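Local coordinates for protein arylesterase (Agrobacterium tumefaciens, PDB 3DCI) that probably hydrolyses ester bonds as a member of the SGNH (GDSL-like) hydrolase family and binds zinc, at residues L151-V159 and S175-A186. Sequence-based numbering, arbitrary orientation. Where two conformers were deposited one is given.
Sequences LIVAPPPCV and SMRLAPLYRKLA
S175 grips the backbone of C158 where the loop after a central strand meets the approach to the next helix, in the beta-alpha-beta crossover of an SGNH hydrolase's parallel sheet. Its OG, set between the backbone N and carbonyl carbon (chi1 67°), accepts a bent hydrogen bond from C158 N (3.1 Å, 140° at the hydrogen) and is also bonded to I172 O. A water within hydrogen-bonding distance of both S175 O and P155 O bridges the two segments. The next residue, selenomethionine M176, brings CG within 3.9 Å of P157 CB. L178 then crosses P155 at about a right angle, its CD1 3.9 Å from the ring's CG. A154 CB packs directly on the helix backbone at A179, 3.7 Å from A179 CA. The helical segment 178-186 runs nearly antiparallel to strand 151-154 (167°). CD2 of the Y182 ring meets I152 CG2 and A154 CA, both at 3.7 Å and both approaching the ring obliquely, while V153 O sits in plane at the ring edge, 3.9 Å from Y182 CE2; the Y182 hydroxyl is hydrogen-bonded to L109 O, just beyond the neighbouring strand 104-108. L185 and A186 pack on I152, whose CD1 lies 4.0 Å from A186 CB.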
loop_
_atom_site.group_PDB
_atom_site.type_symbol
_atom_site.label_atom_id
_atom_site.label_comp_id
_atom_site.label_asym_id
_atom_site.label_seq_id
_atom_site.Cartn_x
_atom_site.Cartn_y
_atom_site.Cartn_z
ATOM N N LEU A 151 -27.539 -8.777 3.148
ATOM C CA LEU A 151 -27.764 -10.195 3.177
ATOM C C LEU A 151 -26.399 -10.863 3.066
ATOM O O LEU A 151 -25.695 -10.681 2.077
ATOM C CB LEU A 151 -28.673 -10.587 2.036
ATOM C CG LEU A 151 -28.965 -12.071 1.791
ATOM C CD1 LEU A 151 -29.579 -12.780 3.020
ATOM C CD2 LEU A 151 -29.876 -12.199 0.543
ATOM N N ILE A 152 -26.029 -11.568 4.140
ATOM C CA ILE A 152 -24.785 -12.311 4.276
ATOM C C ILE A 152 -25.103 -13.719 3.783
ATOM O O ILE A 152 -26.012 -14.326 4.291
ATOM C CB ILE A 152 -24.346 -12.340 5.780
ATOM C CG1 ILE A 152 -23.945 -10.930 6.232
ATOM C CG2 ILE A 152 -23.198 -13.320 6.031
ATOM C CD1 ILE A 152 -23.808 -10.784 7.788
ATOM N N VAL A 153 -24.362 -14.196 2.771
ATOM C CA VAL A 153 -24.564 -15.492 2.176
ATOM C C VAL A 153 -23.352 -16.415 2.393
ATOM O O VAL A 153 -22.215 -16.087 2.011
ATOM C CB VAL A 153 -24.865 -15.357 0.697
ATOM C CG1 VAL A 153 -25.101 -16.754 0.077
ATOM C CG2 VAL A 153 -26.117 -14.461 0.476
ATOM N N ALA A 154 -23.590 -17.561 3.026
ATOM C CA ALA A 154 -22.528 -18.538 3.210
ATOM C C ALA A 154 -22.419 -19.313 1.904
ATOM O O ALA A 154 -23.441 -19.746 1.377
ATOM C CB ALA A 154 -22.836 -19.482 4.389
ATOM N N PRO A 155 -21.188 -19.470 1.365
ATOM C CA PRO A 155 -21.024 -20.228 0.145
ATOM C C PRO A 155 -21.202 -21.714 0.418
ATOM O O PRO A 155 -21.034 -22.157 1.556
ATOM C CB PRO A 155 -19.575 -19.908 -0.262
ATOM C CG PRO A 155 -18.877 -19.678 1.010
ATOM C CD PRO A 155 -19.893 -18.972 1.872
ATOM N N PRO A 156 -21.546 -22.495 -0.604
ATOM C CA PRO A 156 -21.677 -23.928 -0.348
ATOM C C PRO A 156 -20.335 -24.490 0.101
ATOM O O PRO A 156 -19.315 -24.027 -0.386
ATOM C CB PRO A 156 -22.064 -24.498 -1.710
ATOM C CG PRO A 156 -22.587 -23.323 -2.478
ATOM C CD PRO A 156 -21.807 -22.160 -2.011
ATOM N N PRO A 157 -20.327 -25.442 1.056
ATOM C CA PRO A 157 -19.066 -25.987 1.536
ATOM C C PRO A 157 -18.280 -26.752 0.481
ATOM O O PRO A 157 -18.855 -27.269 -0.492
ATOM C CB PRO A 157 -19.485 -26.922 2.674
ATOM C CG PRO A 157 -20.904 -27.216 2.440
ATOM C CD PRO A 157 -21.479 -26.027 1.751
ATOM N N CYS A 158 -16.968 -26.833 0.689
ATOM C CA CYS A 158 -16.106 -27.652 -0.146
ATOM C C CYS A 158 -16.407 -29.151 0.013
ATOM O O CYS A 158 -16.950 -29.594 1.024
ATOM C CB CYS A 158 -14.635 -27.367 0.182
ATOM S SG CYS A 158 -14.207 -25.648 -0.198
ATOM N N VAL A 159 -16.050 -29.917 -1.009
ATOM C CA VAL A 159 -16.205 -31.357 -0.969
ATOM C C VAL A 159 -14.915 -31.972 -1.465
ATOM O O VAL A 159 -14.014 -31.252 -1.874
ATOM C CB VAL A 159 -17.418 -31.831 -1.812
ATOM C CG1 VAL A 159 -18.733 -31.285 -1.212
ATOM C CG2 VAL A 159 -17.255 -31.454 -3.264
ATOM N N SER A 175 -14.889 -25.117 5.987
ATOM C CA SER A 175 -15.886 -24.542 5.091
ATOM C C SER A 175 -17.311 -24.743 5.625
ATOM O O SER A 175 -18.189 -23.913 5.384
ATOM C CB SER A 175 -15.771 -25.152 3.698
ATOM O OG SER A 175 -16.136 -26.524 3.705
HETATM N N MSE A 176 -17.518 -25.855 6.345
HETATM C CA MSE A 176 -18.822 -26.205 6.904
HETATM C C MSE A 176 -19.167 -25.355 8.127
HETATM O O MSE A 176 -20.321 -25.327 8.576
HETATM C CB MSE A 176 -18.850 -27.688 7.289
HETATM C CG MSE A 176 -18.873 -28.668 6.115
HETATM SE SE MSE A 176 -18.854 -30.489 6.788
HETATM C CE MSE A 176 -19.065 -31.492 5.121
ATOM N N ARG A 177 -18.174 -24.665 8.678
ATOM C CA ARG A 177 -18.388 -23.761 9.798
ATOM C C ARG A 177 -18.911 -22.388 9.356
ATOM O O ARG A 177 -19.359 -21.596 10.184
ATOM C CB ARG A 177 -17.091 -23.554 10.599
ATOM C CG ARG A 177 -16.548 -24.771 11.368
ATOM C CD ARG A 177 -15.193 -24.397 12.023
ATOM N NE ARG A 177 -15.350 -23.417 13.112
ATOM C CZ ARG A 177 -14.390 -22.607 13.590
ATOM N NH1 ARG A 177 -13.149 -22.612 13.088
ATOM N NH2 ARG A 177 -14.669 -21.770 14.597
ATOM N N LEU A 178 -18.827 -22.083 8.065
ATOM C CA LEU A 178 -19.192 -20.754 7.595
ATOM C C LEU A 178 -20.682 -20.469 7.791
ATOM O O LEU A 178 -21.042 -19.374 8.233
ATOM C CB LEU A 178 -18.776 -20.539 6.131
ATOM C CG LEU A 178 -17.270 -20.513 5.853
ATOM C CD1 LEU A 178 -16.972 -20.389 4.343
ATOM C CD2 LEU A 178 -16.582 -19.382 6.609
ATOM N N ALA A 179 -21.544 -21.438 7.492
ATOM C CA ALA A 179 -22.998 -21.244 7.654
ATOM C C ALA A 179 -23.381 -20.870 9.105
ATOM O O ALA A 179 -23.916 -19.779 9.335
ATOM C CB ALA A 179 -23.767 -22.448 7.185
ATOM N N PRO A 180 -23.072 -21.738 10.084
ATOM C CA PRO A 180 -23.458 -21.389 11.454
ATOM C C PRO A 180 -22.775 -20.139 12.002
ATOM O O PRO A 180 -23.400 -19.414 12.771
ATOM C CB PRO A 180 -23.066 -22.636 12.269
ATOM C CG PRO A 180 -22.076 -23.345 11.438
ATOM C CD PRO A 180 -22.427 -23.062 10.021
ATOM N N LEU A 181 -21.519 -19.882 11.629
ATOM C CA LEU A 181 -20.844 -18.673 12.107
ATOM C C LEU A 181 -21.440 -17.412 11.472
ATOM O O LEU A 181 -21.594 -16.383 12.144
ATOM C CB LEU A 181 -19.317 -18.724 11.862
ATOM C CG LEU A 181 -18.496 -19.712 12.719
ATOM C CD1 LEU A 181 -17.034 -19.767 12.253
ATOM C CD2 LEU A 181 -18.573 -19.376 14.214
ATOM N N TYR A 182 -21.723 -17.478 10.169
ATOM C CA TYR A 182 -22.333 -16.339 9.465
ATOM C C TYR A 182 -23.757 -16.091 9.936
ATOM O O TYR A 182 -24.192 -14.951 10.018
ATOM C CB TYR A 182 -22.359 -16.568 7.952
ATOM C CG TYR A 182 -21.071 -16.345 7.197
ATOM C CD1 TYR A 182 -19.847 -16.190 7.849
ATOM C CD2 TYR A 182 -21.069 -16.382 5.820
ATOM C CE1 TYR A 182 -18.677 -16.008 7.132
ATOM C CE2 TYR A 182 -19.892 -16.209 5.090
ATOM C CZ TYR A 182 -18.712 -16.030 5.750
ATOM O OH TYR A 182 -17.578 -15.870 5.004
ATOM N N ARG A 183 -24.487 -17.161 10.205
ATOM C CA ARG A 183 -25.828 -17.048 10.776
ATOM C C ARG A 183 -25.790 -16.298 12.083
ATOM O O ARG A 183 -26.585 -15.387 12.299
ATOM C CB ARG A 183 -26.430 -18.424 10.988
ATOM C CG ARG A 183 -27.906 -18.424 11.411
ATOM C CD ARG A 183 -28.367 -19.854 11.704
ATOM N NE ARG A 183 -28.915 -20.471 10.502
ATOM C CZ ARG A 183 -28.339 -21.441 9.788
ATOM N NH1 ARG A 183 -28.954 -21.886 8.692
ATOM N NH2 ARG A 183 -27.174 -21.989 10.141
ATOM N N LYS A 184 -24.866 -16.683 12.956
ATOM C CA LYS A 184 -24.766 -16.083 14.283
ATOM C C LYS A 184 -24.321 -14.639 14.162
ATOM O O LYS A 184 -24.847 -13.781 14.877
ATOM C CB LYS A 184 -23.840 -16.878 15.200
ATOM C CG LYS A 184 -24.402 -18.227 15.610
ATOM C CD LYS A 184 -23.588 -18.862 16.758
ATOM C CE LYS A 184 -24.417 -19.907 17.543
ATOM N NZ LYS A 184 -24.604 -21.121 16.708
ATOM N N LEU A 185 -23.418 -14.353 13.212
ATOM C CA LEU A 185 -22.993 -12.982 12.959
ATOM C C LEU A 185 -24.132 -12.082 12.467
ATOM O O LEU A 185 -24.278 -10.949 12.933
ATOM C CB LEU A 185 -21.824 -12.942 11.959
ATOM C CG LEU A 185 -21.278 -11.550 11.622
ATOM C CD1 LEU A 185 -20.583 -10.949 12.817
ATOM C CD2 LEU A 185 -20.346 -11.557 10.349
ATOM N N ALA A 186 -24.924 -12.589 11.517
ATOM C CA ALA A 186 -26.066 -11.861 10.982
ATOM C C ALA A 186 -27.078 -11.557 12.087
ATOM O O ALA A 186 -27.549 -10.442 12.179
ATOM C CB ALA A 186 -26.710 -12.662 9.839
HETATM O O HOH W 1 -18.376 -22.919 2.562
#